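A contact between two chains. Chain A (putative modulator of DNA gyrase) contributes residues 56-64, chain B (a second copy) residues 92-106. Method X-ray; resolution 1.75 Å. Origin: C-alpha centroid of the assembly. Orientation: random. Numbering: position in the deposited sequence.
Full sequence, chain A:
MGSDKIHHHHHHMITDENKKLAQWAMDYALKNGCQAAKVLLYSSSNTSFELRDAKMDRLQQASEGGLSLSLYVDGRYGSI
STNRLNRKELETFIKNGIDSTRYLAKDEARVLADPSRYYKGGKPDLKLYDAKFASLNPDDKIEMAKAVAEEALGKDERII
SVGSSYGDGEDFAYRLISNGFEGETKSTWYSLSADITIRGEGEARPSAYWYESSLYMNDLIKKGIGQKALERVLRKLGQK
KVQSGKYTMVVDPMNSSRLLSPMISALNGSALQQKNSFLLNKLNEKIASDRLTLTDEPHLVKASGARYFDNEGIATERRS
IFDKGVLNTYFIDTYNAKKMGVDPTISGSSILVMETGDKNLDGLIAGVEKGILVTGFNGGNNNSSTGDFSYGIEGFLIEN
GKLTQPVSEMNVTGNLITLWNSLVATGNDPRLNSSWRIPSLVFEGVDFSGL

Chain A, residues 56-64: MDRLQQASE
Chain B 92-106: TFIKNGIDSTRYLAK

Residues 58-64 of chain A form an extended strand, with phi between -126° and -144° and psi between 122° and 152°, and it lies along a helix of chain B that enters the stretch at B:Thr92. The two N-to-C directions are nearly antiparallel, at 165°, and the axes approach to 9.5 Å. The register follows from CA-CA distances: A:Asp57 to B:Leu104 6.0 Å, A:Leu59 to B:Thr101 6.6 Å, A:Gln61 to B:Gly97 7.0 Å and A:Ser63 to B:Phe93 7.9 Å. The lines therefore diverge toward the strand's C-terminal end. Side chains alternate sides along the extended backbone, so A:Leu59, A:Gln61 and A:Ser63, and A:Asp57 in the loop just before the strand, direct CA-to-CB toward chain B; successive register partners on chain B are three, four and four residues apart. Together the stretches bury 508 Å².

The helix keeps phi near -64° and psi near -43°, with i to i-4 backbone bonds such as B:Thr101 N to B:Gly97 O at 2.9 Å. A type I turn runs from B:Thr101 to B:Leu104, closed by B:Leu104 N to B:Thr101 O at 3.0 Å. At B:Leu104 psi swings to 164°, and the extended backbone beyond presents an amide to A:Asp57. That side chain (chi1 -78°, m; chi2 14°) accepts a nearly linear hydrogen bond: B:Ala105 N lies 2.7 Å from A:Asp57 OD2, with an N-H...O angle of 173°. Water 1 adds a bridge, donating to B:Ala105 O at 2.8 Å and accepting weakly from A:Asp57 N at 3.3 Å.

Apolar packing comes next. A:Leu59 is t,p (175°, 62°) and B:Leu104 is m,t (-64°, 175°); A:Leu59 CB meets B:Leu104 CD1 at 3.9 Å. A:Leu59 CD2 reaches the helix surface, 3.8 Å from B:Ser100 CB and 3.6 Å from B:Thr101 OG1. That hydroxyl can border a methyl group because its polarity is served within the helix: B:Thr101 OG1, at chi1 -68° (m), donates to B:Gly97 O at 2.8 Å. B:Ser100, also m at -68°, does likewise, its OG donating to B:Asn96 O at 2.9 Å, which leaves the oxygen able to accept as well.

A:Gln61 uses that capacity. Its m,t conformation (-68°, 180°), with chi3 -38°, extends the amide to the helix, where A:Gln61 NE2 donates a weak hydrogen bond to B:Ser100 OG (3.3 Å, 142°). A:Gln61 OE1 sits 3.3 Å from B:Gly97 CA; an ideal CB on this glycine would be 3.7 Å from the same oxygen. Water 2 donates to A:Gln61 OE1 at 2.7 Å and to B:Phe93 O at 2.8 Å, linking side chain to helix backbone.

B:Phe93 completes the contact. Its CA-to-CB bond points sideways, but chi1 of -174° (t) and chi2 of 64° bring the ring's end nearer the strand. A:Gln61 O lies at the ring edge, 3.8 Å from B:Phe93 CZ, while A:Ser63 CB (chi1 -175°, t) approaches B:Phe93 CE1 obliquely at 3.7 Å.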

# COMPACT_ATOMS: atom_id res chain seq x y z
N MET A 56 -12.36 -4.51 21.28
CA MET A 56 -12.78 -3.77 20.09
C MET A 56 -12.93 -4.78 18.95
O MET A 56 -12.26 -4.65 17.94
N ASP A 57 -13.79 -5.78 19.14
CA ASP A 57 -14.04 -6.81 18.12
C ASP A 57 -14.37 -6.16 16.81
O ASP A 57 -15.19 -5.24 16.74
CB ASP A 57 -15.26 -7.65 18.46
CG ASP A 57 -14.98 -8.68 19.49
OD1 ASP A 57 -13.92 -8.62 20.16
OD2 ASP A 57 -15.76 -9.61 19.72
N ARG A 58 -13.75 -6.63 15.76
CA ARG A 58 -14.02 -6.11 14.45
C ARG A 58 -14.30 -7.27 13.47
O ARG A 58 -13.65 -8.30 13.53
CB ARG A 58 -12.86 -5.25 14.01
CG ARG A 58 -12.69 -3.99 14.87
N LEU A 59 -15.28 -7.09 12.60
CA LEU A 59 -15.59 -8.01 11.52
C LEU A 59 -15.63 -7.25 10.21
O LEU A 59 -16.35 -6.23 10.10
CB LEU A 59 -16.99 -8.57 11.69
CG LEU A 59 -17.46 -9.45 10.55
CD1 LEU A 59 -16.60 -10.73 10.35
CD2 LEU A 59 -18.84 -9.81 10.83
N GLN A 60 -14.92 -7.76 9.25
CA GLN A 60 -15.10 -7.38 7.82
C GLN A 60 -15.31 -8.56 6.95
O GLN A 60 -14.56 -9.60 7.02
CB GLN A 60 -13.88 -6.61 7.30
N GLN A 61 -16.31 -8.46 6.09
CA GLN A 61 -16.53 -9.51 5.09
C GLN A 61 -16.66 -8.86 3.71
O GLN A 61 -17.21 -7.78 3.59
CB GLN A 61 -17.79 -10.33 5.36
CG GLN A 61 -17.64 -11.18 6.60
CD GLN A 61 -18.87 -12.02 6.90
OE1 GLN A 61 -20.00 -11.56 6.71
NE2 GLN A 61 -18.65 -13.21 7.49
N ALA A 62 -16.20 -9.56 2.70
CA ALA A 62 -16.22 -9.05 1.33
C ALA A 62 -16.51 -10.13 0.35
O ALA A 62 -16.10 -11.28 0.55
CB ALA A 62 -14.89 -8.38 1.03
N SER A 63 -17.18 -9.79 -0.75
CA SER A 63 -17.46 -10.70 -1.84
C SER A 63 -17.26 -9.93 -3.13
O SER A 63 -17.87 -8.88 -3.31
CB SER A 63 -18.87 -11.17 -1.80
OG SER A 63 -19.06 -12.13 -2.79
N GLU A 64 -16.39 -10.39 -4.00
CA GLU A 64 -16.03 -9.53 -5.15
C GLU A 64 -15.98 -10.40 -6.38
O GLU A 64 -15.77 -11.62 -6.30
CB GLU A 64 -14.67 -8.86 -4.89
CG GLU A 64 -14.52 -7.97 -3.67
N THR B 92 -28.16 -13.58 0.60
CA THR B 92 -27.27 -14.47 1.33
C THR B 92 -26.12 -13.72 1.97
O THR B 92 -25.80 -14.00 3.13
CB THR B 92 -26.71 -15.52 0.37
OG1 THR B 92 -27.82 -16.31 -0.06
CG2 THR B 92 -25.76 -16.50 1.08
N PHE B 93 -25.48 -12.83 1.21
CA PHE B 93 -24.34 -12.10 1.69
C PHE B 93 -24.72 -11.24 2.90
O PHE B 93 -23.97 -11.17 3.90
CB PHE B 93 -23.77 -11.21 0.58
CG PHE B 93 -22.48 -10.52 0.95
CD1 PHE B 93 -21.33 -11.24 1.23
CD2 PHE B 93 -22.45 -9.18 1.06
CE1 PHE B 93 -20.18 -10.60 1.62
CE2 PHE B 93 -21.30 -8.53 1.41
CZ PHE B 93 -20.18 -9.21 1.65
N ILE B 94 -25.83 -10.51 2.79
CA ILE B 94 -26.27 -9.63 3.89
C ILE B 94 -26.67 -10.47 5.10
O ILE B 94 -26.27 -10.17 6.20
CB ILE B 94 -27.45 -8.73 3.43
CG1 ILE B 94 -26.90 -7.75 2.38
CG2 ILE B 94 -28.00 -7.94 4.56
CD1 ILE B 94 -28.00 -6.98 1.64
N LYS B 95 -27.45 -11.52 4.90
CA LYS B 95 -27.88 -12.31 6.06
C LYS B 95 -26.69 -12.93 6.75
O LYS B 95 -26.64 -12.98 8.01
CB LYS B 95 -28.91 -13.36 5.62
CG LYS B 95 -29.51 -14.18 6.77
CD LYS B 95 -30.22 -13.30 7.86
CE LYS B 95 -31.28 -14.12 8.64
NZ LYS B 95 -30.65 -15.38 9.15
N ASN B 96 -25.73 -13.43 5.98
CA ASN B 96 -24.52 -14.00 6.57
C ASN B 96 -23.74 -12.95 7.33
O ASN B 96 -23.24 -13.26 8.39
CB ASN B 96 -23.66 -14.66 5.51
CG ASN B 96 -24.27 -15.97 5.03
OD1 ASN B 96 -25.23 -16.51 5.65
ND2 ASN B 96 -23.72 -16.52 3.95
N GLY B 97 -23.67 -11.72 6.81
CA GLY B 97 -23.02 -10.63 7.51
C GLY B 97 -23.67 -10.29 8.85
O GLY B 97 -22.98 -10.10 9.86
N ILE B 98 -25.00 -10.29 8.85
CA ILE B 98 -25.77 -10.01 10.07
C ILE B 98 -25.49 -11.07 11.13
O ILE B 98 -25.17 -10.78 12.27
CB ILE B 98 -27.28 -9.91 9.73
CG1 ILE B 98 -27.57 -8.65 8.92
CG2 ILE B 98 -28.10 -9.91 10.98
CD1 ILE B 98 -28.98 -8.54 8.35
N ASP B 99 -25.58 -12.33 10.71
CA ASP B 99 -25.44 -13.44 11.63
C ASP B 99 -24.00 -13.55 12.16
O ASP B 99 -23.79 -13.80 13.32
CB ASP B 99 -25.90 -14.69 10.98
CG ASP B 99 -27.43 -14.75 10.82
OD1 ASP B 99 -28.22 -14.06 11.53
OD2 ASP B 99 -27.90 -15.51 9.97
N SER B 100 -23.03 -13.22 11.30
CA SER B 100 -21.64 -13.19 11.70
C SER B 100 -21.34 -12.05 12.68
O SER B 100 -20.60 -12.24 13.66
CB SER B 100 -20.79 -13.03 10.46
OG SER B 100 -20.87 -14.19 9.68
N THR B 101 -21.93 -10.92 12.44
CA THR B 101 -21.75 -9.72 13.28
C THR B 101 -22.24 -10.01 14.67
O THR B 101 -21.62 -9.61 15.66
CB THR B 101 -22.50 -8.53 12.70
OG1 THR B 101 -21.90 -8.10 11.46
CG2 THR B 101 -22.57 -7.31 13.59
N ARG B 102 -23.35 -10.74 14.76
CA ARG B 102 -23.90 -11.03 16.09
C ARG B 102 -22.98 -11.83 17.01
O ARG B 102 -23.14 -11.89 18.24
CB ARG B 102 -25.24 -11.75 15.92
CG ARG B 102 -26.09 -11.77 17.17
CD ARG B 102 -27.43 -12.50 17.07
NE ARG B 102 -28.40 -11.81 16.20
CZ ARG B 102 -28.70 -12.16 14.95
NH1 ARG B 102 -28.10 -13.15 14.33
NH2 ARG B 102 -29.57 -11.46 14.31
N TYR B 103 -22.04 -12.58 16.41
CA TYR B 103 -21.07 -13.32 17.20
C TYR B 103 -19.97 -12.49 17.87
O TYR B 103 -19.26 -12.99 18.82
CB TYR B 103 -20.42 -14.42 16.37
CG TYR B 103 -21.41 -15.42 15.80
CD1 TYR B 103 -22.23 -16.19 16.63
CD2 TYR B 103 -21.45 -15.63 14.47
CE1 TYR B 103 -23.13 -17.13 16.06
CE2 TYR B 103 -22.32 -16.57 13.91
CZ TYR B 103 -23.15 -17.29 14.71
OH TYR B 103 -23.97 -18.24 14.06
N LEU B 104 -19.84 -11.26 17.44
CA LEU B 104 -18.89 -10.31 18.05
C LEU B 104 -19.32 -10.00 19.49
O LEU B 104 -20.48 -10.22 19.87
CB LEU B 104 -18.86 -9.02 17.27
CG LEU B 104 -18.36 -9.09 15.85
CD1 LEU B 104 -18.49 -7.77 15.16
CD2 LEU B 104 -16.99 -9.66 15.72
N ALA B 105 -18.42 -9.44 20.27
CA ALA B 105 -18.82 -8.81 21.53
C ALA B 105 -19.52 -7.56 21.24
O ALA B 105 -19.17 -6.82 20.33
CB ALA B 105 -17.60 -8.53 22.41
N LYS B 106 -20.57 -7.27 22.00
CA LYS B 106 -21.27 -6.03 21.75
C LYS B 106 -20.41 -4.80 22.06
O LYS B 106 -19.50 -4.84 22.90
CB LYS B 106 -22.61 -6.00 22.50
CG LYS B 106 -22.51 -5.90 23.93
CD LYS B 106 -23.93 -6.06 24.60
CE LYS B 106 -23.74 -5.62 26.06
NZ LYS B 106 -24.98 -5.77 26.86
O HOH W 1 -16.78 -5.30 20.33
O HOH W 2 -21.40 -12.02 4.48